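Local structure of 2-keto acid:ferredoxin oxidoreductase subunit alpha (Pyrococcus furiosus, 1YD7) at residues Ser84-Gly96 / Met111-Gln122. The protein probably catalyses, as the alpha subunit of a heterotetramer, the ferredoxin-dependent oxidative decarboxylation of 2-oxoglutarate to succinyl-CoA. Sequence-based numbering, arbitrary orientation.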
loop_
_atom_site.group_PDB
_atom_site.type_symbol
_atom_site.label_atom_id
_atom_site.label_comp_id
_atom_site.label_asym_id
_atom_site.label_seq_id
_atom_site.Cartn_x
_atom_site.Cartn_y
_atom_site.Cartn_z
ATOM N N SER A 84 3.068 -5.925 -11.688
ATOM C CA SER A 84 3.713 -4.639 -12.039
ATOM C C SER A 84 4.337 -4.660 -13.447
ATOM O O SER A 84 4.141 -3.756 -14.265
ATOM C CB SER A 84 4.825 -4.273 -11.040
ATOM O OG SER A 84 5.443 -3.059 -11.447
ATOM N N TRP A 85 5.107 -5.689 -13.724
ATOM C CA TRP A 85 5.690 -5.820 -15.073
ATOM C C TRP A 85 4.628 -5.924 -16.143
ATOM O O TRP A 85 4.800 -5.447 -17.263
ATOM C CB TRP A 85 6.601 -7.015 -15.121
ATOM C CG TRP A 85 7.896 -6.737 -14.479
ATOM C CD1 TRP A 85 8.352 -7.245 -13.316
ATOM C CD2 TRP A 85 8.931 -5.886 -14.987
ATOM N NE1 TRP A 85 9.612 -6.771 -13.057
ATOM C CE2 TRP A 85 9.990 -5.933 -14.073
ATOM C CE3 TRP A 85 9.066 -5.095 -16.139
ATOM C CZ2 TRP A 85 11.180 -5.214 -14.262
ATOM C CZ3 TRP A 85 10.243 -4.372 -16.324
ATOM C CH2 TRP A 85 11.278 -4.436 -15.393
ATOM N N ALA A 86 3.493 -6.500 -15.773
ATOM C CA ALA A 86 2.377 -6.560 -16.673
ATOM C C ALA A 86 1.641 -5.226 -16.766
ATOM O O ALA A 86 0.686 -5.118 -17.520
ATOM C CB ALA A 86 1.427 -7.708 -16.247
ATOM N N GLY A 87 2.078 -4.195 -16.029
ATOM C CA GLY A 87 1.523 -2.846 -16.199
ATOM C C GLY A 87 0.614 -2.302 -15.083
ATOM O O GLY A 87 0.095 -1.201 -15.206
ATOM N N ALA A 88 0.449 -3.045 -13.992
ATOM C CA ALA A 88 -0.394 -2.630 -12.861
ATOM C C ALA A 88 0.384 -1.804 -11.822
ATOM O O ALA A 88 1.601 -1.976 -11.657
ATOM C CB ALA A 88 -0.958 -3.894 -12.163
ATOM N N LYS A 89 -0.318 -0.930 -11.099
ATOM C CA LYS A 89 0.228 -0.392 -9.830
ATOM C C LYS A 89 -0.079 -1.391 -8.735
ATOM O O LYS A 89 -1.241 -1.657 -8.454
ATOM C CB LYS A 89 -0.381 0.942 -9.480
ATOM C CG LYS A 89 0.098 2.095 -10.304
ATOM C CD LYS A 89 -0.219 3.419 -9.556
ATOM C CE LYS A 89 0.119 4.610 -10.386
ATOM N NZ LYS A 89 -0.050 5.849 -9.646
ATOM N N ALA A 90 0.962 -1.957 -8.137
ATOM C CA ALA A 90 0.848 -3.147 -7.301
ATOM C C ALA A 90 1.417 -2.905 -5.927
ATOM O O ALA A 90 2.339 -2.080 -5.764
ATOM C CB ALA A 90 1.591 -4.325 -7.935
HETATM N N MSE A 91 0.847 -3.613 -4.952
HETATM C CA MSE A 91 1.332 -3.607 -3.586
HETATM C C MSE A 91 1.141 -4.964 -2.920
HETATM O O MSE A 91 0.356 -5.789 -3.371
HETATM C CB MSE A 91 0.718 -2.452 -2.768
HETATM C CG MSE A 91 -0.555 -2.721 -2.009
HETATM SE SE MSE A 91 -1.099 -1.312 -0.632
HETATM C CE MSE A 91 0.440 -0.480 -0.126
ATOM N N THR A 92 1.930 -5.207 -1.885
ATOM C CA THR A 92 1.747 -6.342 -1.010
ATOM C C THR A 92 1.987 -5.854 0.416
ATOM O O THR A 92 2.530 -4.768 0.611
ATOM C CB THR A 92 2.691 -7.530 -1.387
ATOM O OG1 THR A 92 2.531 -8.605 -0.440
ATOM C CG2 THR A 92 4.173 -7.102 -1.432
ATOM N N ALA A 93 1.554 -6.648 1.394
ATOM C CA ALA A 93 1.676 -6.320 2.817
ATOM C C ALA A 93 2.148 -7.514 3.619
ATOM O O ALA A 93 1.617 -8.597 3.476
ATOM C CB ALA A 93 0.359 -5.816 3.380
ATOM N N THR A 94 3.150 -7.301 4.467
ATOM C CA THR A 94 3.689 -8.370 5.304
ATOM C C THR A 94 3.910 -7.874 6.730
ATOM O O THR A 94 3.788 -6.678 7.006
ATOM C CB THR A 94 4.988 -8.980 4.710
ATOM O OG1 THR A 94 5.445 -10.030 5.568
ATOM C CG2 THR A 94 6.094 -7.923 4.523
ATOM N N SER A 95 4.197 -8.812 7.632
ATOM C CA SER A 95 4.333 -8.501 9.060
ATOM C C SER A 95 5.468 -9.293 9.717
ATOM O O SER A 95 5.727 -10.438 9.349
ATOM C CB SER A 95 3.007 -8.766 9.789
ATOM O OG SER A 95 2.919 -7.994 10.976
ATOM N N GLY A 96 6.149 -8.656 10.669
ATOM C CA GLY A 96 7.193 -9.302 11.466
ATOM C C GLY A 96 8.289 -9.976 10.649
ATOM O O GLY A 96 9.068 -9.283 9.980
HETATM N N MSE A 111 16.218 -3.969 -9.296
HETATM C CA MSE A 111 17.505 -4.296 -9.908
HETATM C C MSE A 111 17.692 -4.009 -11.410
HETATM O O MSE A 111 18.597 -3.238 -11.721
HETATM C CB MSE A 111 17.951 -5.741 -9.625
HETATM C CG MSE A 111 19.480 -5.933 -9.763
HETATM SE SE MSE A 111 20.113 -7.668 -10.531
HETATM C CE MSE A 111 22.126 -7.474 -10.237
ATOM N N THR A 112 16.937 -4.551 -12.378
ATOM C CA THR A 112 15.491 -4.925 -12.441
ATOM C C THR A 112 14.495 -3.740 -12.517
ATOM O O THR A 112 13.681 -3.690 -13.446
ATOM C CB THR A 112 15.023 -6.186 -11.593
ATOM O OG1 THR A 112 13.910 -6.783 -12.270
ATOM C CG2 THR A 112 14.604 -5.893 -10.137
ATOM N N GLU A 113 14.581 -2.772 -11.605
ATOM C CA GLU A 113 13.744 -1.572 -11.657
ATOM C C GLU A 113 12.235 -1.843 -11.770
ATOM O O GLU A 113 11.572 -1.330 -12.668
ATOM C CB GLU A 113 14.174 -0.644 -12.808
ATOM C CG GLU A 113 15.624 -0.206 -12.774
ATOM C CD GLU A 113 15.951 0.814 -13.853
ATOM O OE1 GLU A 113 15.039 1.226 -14.602
ATOM O OE2 GLU A 113 17.127 1.206 -13.951
ATOM N N THR A 114 11.692 -2.629 -10.849
ATOM C CA THR A 114 10.224 -2.840 -10.806
ATOM C C THR A 114 9.499 -1.926 -9.779
ATOM O O THR A 114 9.767 -2.015 -8.573
ATOM C CB THR A 114 9.850 -4.369 -10.646
ATOM O OG1 THR A 114 8.586 -4.522 -9.981
ATOM C CG2 THR A 114 10.894 -5.147 -9.921
ATOM N N PRO A 115 8.590 -1.044 -10.259
ATOM C CA PRO A 115 7.753 -0.274 -9.338
ATOM C C PRO A 115 6.769 -1.142 -8.538
ATOM O O PRO A 115 5.912 -1.827 -9.121
ATOM C CB PRO A 115 6.985 0.706 -10.251
ATOM C CG PRO A 115 7.516 0.518 -11.639
ATOM C CD PRO A 115 8.279 -0.749 -11.675
ATOM N N VAL A 116 6.912 -1.108 -7.215
ATOM C CA VAL A 116 6.013 -1.802 -6.287
ATOM C C VAL A 116 6.067 -1.153 -4.898
ATOM O O VAL A 116 7.106 -0.659 -4.512
ATOM C CB VAL A 116 6.331 -3.303 -6.214
ATOM C CG1 VAL A 116 7.772 -3.573 -5.743
ATOM C CG2 VAL A 116 5.310 -4.053 -5.319
ATOM N N VAL A 117 4.939 -1.132 -4.183
ATOM C CA VAL A 117 4.866 -0.690 -2.755
ATOM C C VAL A 117 4.720 -1.886 -1.836
ATOM O O VAL A 117 3.831 -2.707 -2.018
ATOM C CB VAL A 117 3.703 0.290 -2.565
ATOM C CG1 VAL A 117 3.518 0.715 -1.109
ATOM C CG2 VAL A 117 3.948 1.489 -3.430
ATOM N N ILE A 118 5.629 -2.021 -0.878
ATOM C CA ILE A 118 5.553 -3.082 0.121
ATOM C C ILE A 118 5.294 -2.468 1.497
ATOM O O ILE A 118 6.129 -1.717 2.022
ATOM C CB ILE A 118 6.845 -3.923 0.218
ATOM C CG1 ILE A 118 7.133 -4.683 -1.090
ATOM C CG2 ILE A 118 6.742 -4.891 1.397
ATOM C CD1 ILE A 118 8.098 -3.974 -2.025
ATOM N N VAL A 119 4.136 -2.801 2.075
ATOM C CA VAL A 119 3.804 -2.415 3.449
ATOM C C VAL A 119 4.372 -3.465 4.361
ATOM O O VAL A 119 4.042 -4.632 4.249
ATOM C CB VAL A 119 2.289 -2.274 3.681
ATOM C CG1 VAL A 119 1.986 -1.766 5.130
ATOM C CG2 VAL A 119 1.706 -1.322 2.689
ATOM N N ASP A 120 5.296 -3.049 5.208
ATOM C CA ASP A 120 5.858 -3.903 6.237
ATOM C C ASP A 120 5.250 -3.459 7.581
ATOM O O ASP A 120 5.475 -2.334 8.014
ATOM C CB ASP A 120 7.375 -3.728 6.243
ATOM C CG ASP A 120 8.083 -4.581 7.295
ATOM O OD1 ASP A 120 7.535 -5.594 7.790
ATOM O OD2 ASP A 120 9.231 -4.218 7.613
ATOM N N VAL A 121 4.494 -4.329 8.240
ATOM C CA VAL A 121 3.970 -3.999 9.594
ATOM C C VAL A 121 4.878 -4.496 10.722
ATOM O O VAL A 121 5.013 -5.692 10.948
ATOM C CB VAL A 121 2.541 -4.525 9.803
ATOM C CG1 VAL A 121 1.977 -4.069 11.166
ATOM C CG2 VAL A 121 1.648 -4.048 8.660
ATOM N N GLN A 122 5.511 -3.553 11.401
ATOM C CA GLN A 122 6.272 -3.795 12.634
ATOM C C GLN A 122 7.705 -4.146 12.296
ATOM O O GLN A 122 8.489 -3.247 11.984
ATOM C CB GLN A 122 5.620 -4.851 13.552
HETATM O O HOH W 1 3.523 -0.942 -8.818
#
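Strands 90-95 and 116-121 pair in parallel, with axes 4.6 Å apart at closest approach and 18° between their directions. The backbone bonds run from V117 N to A90 O through to G96 N to V121 O. T92 and T94 each use both N and O in this pairing. V121 O is gripped twice: S95 OG, at 3.1 Å, and G96 N come from opposite faces of its carbonyl plane. Ahead of the paired strands, S84 OG, at the end of helix 73-85, donates to P115 O at 2.7 Å, tilted 16° from the carbonyl plane. The hydroxyl stands trans to the S84 nitrogen (chi1 178°), which turns it to this carbonyl. A water also donates to P115 O and accepts from A90 N. An alanine at S84 would probably leave P115 O without its direct bond to helix 73-85, and that helix end less firmly tied to segment 111-122. The two strands are central in a six-stranded parallel sheet with helices on its flanks, the alpha/beta fold of thiamine diphosphate-binding domains. Strand 40-43 lies beyond 90-95, and strand 180-185 beyond 116-121. On one face, A93 CB packs on V119 CB at 4.0 Å; selenomethionine M91 lies by V117 there, but the placement of its CE is doubtful. On the other, T92 CG2 lies beside I118 CG1 at 3.8 Å, both pointing the same way under helix 73-85. T92 OG1 bonds instead to A42 O. W85, in the last turn of that helix, sets NE1 3.4 Å from T114 CB. T112 O sits at the ring edge, in its plane, though T112 is poorly ordered and this approach uncertain.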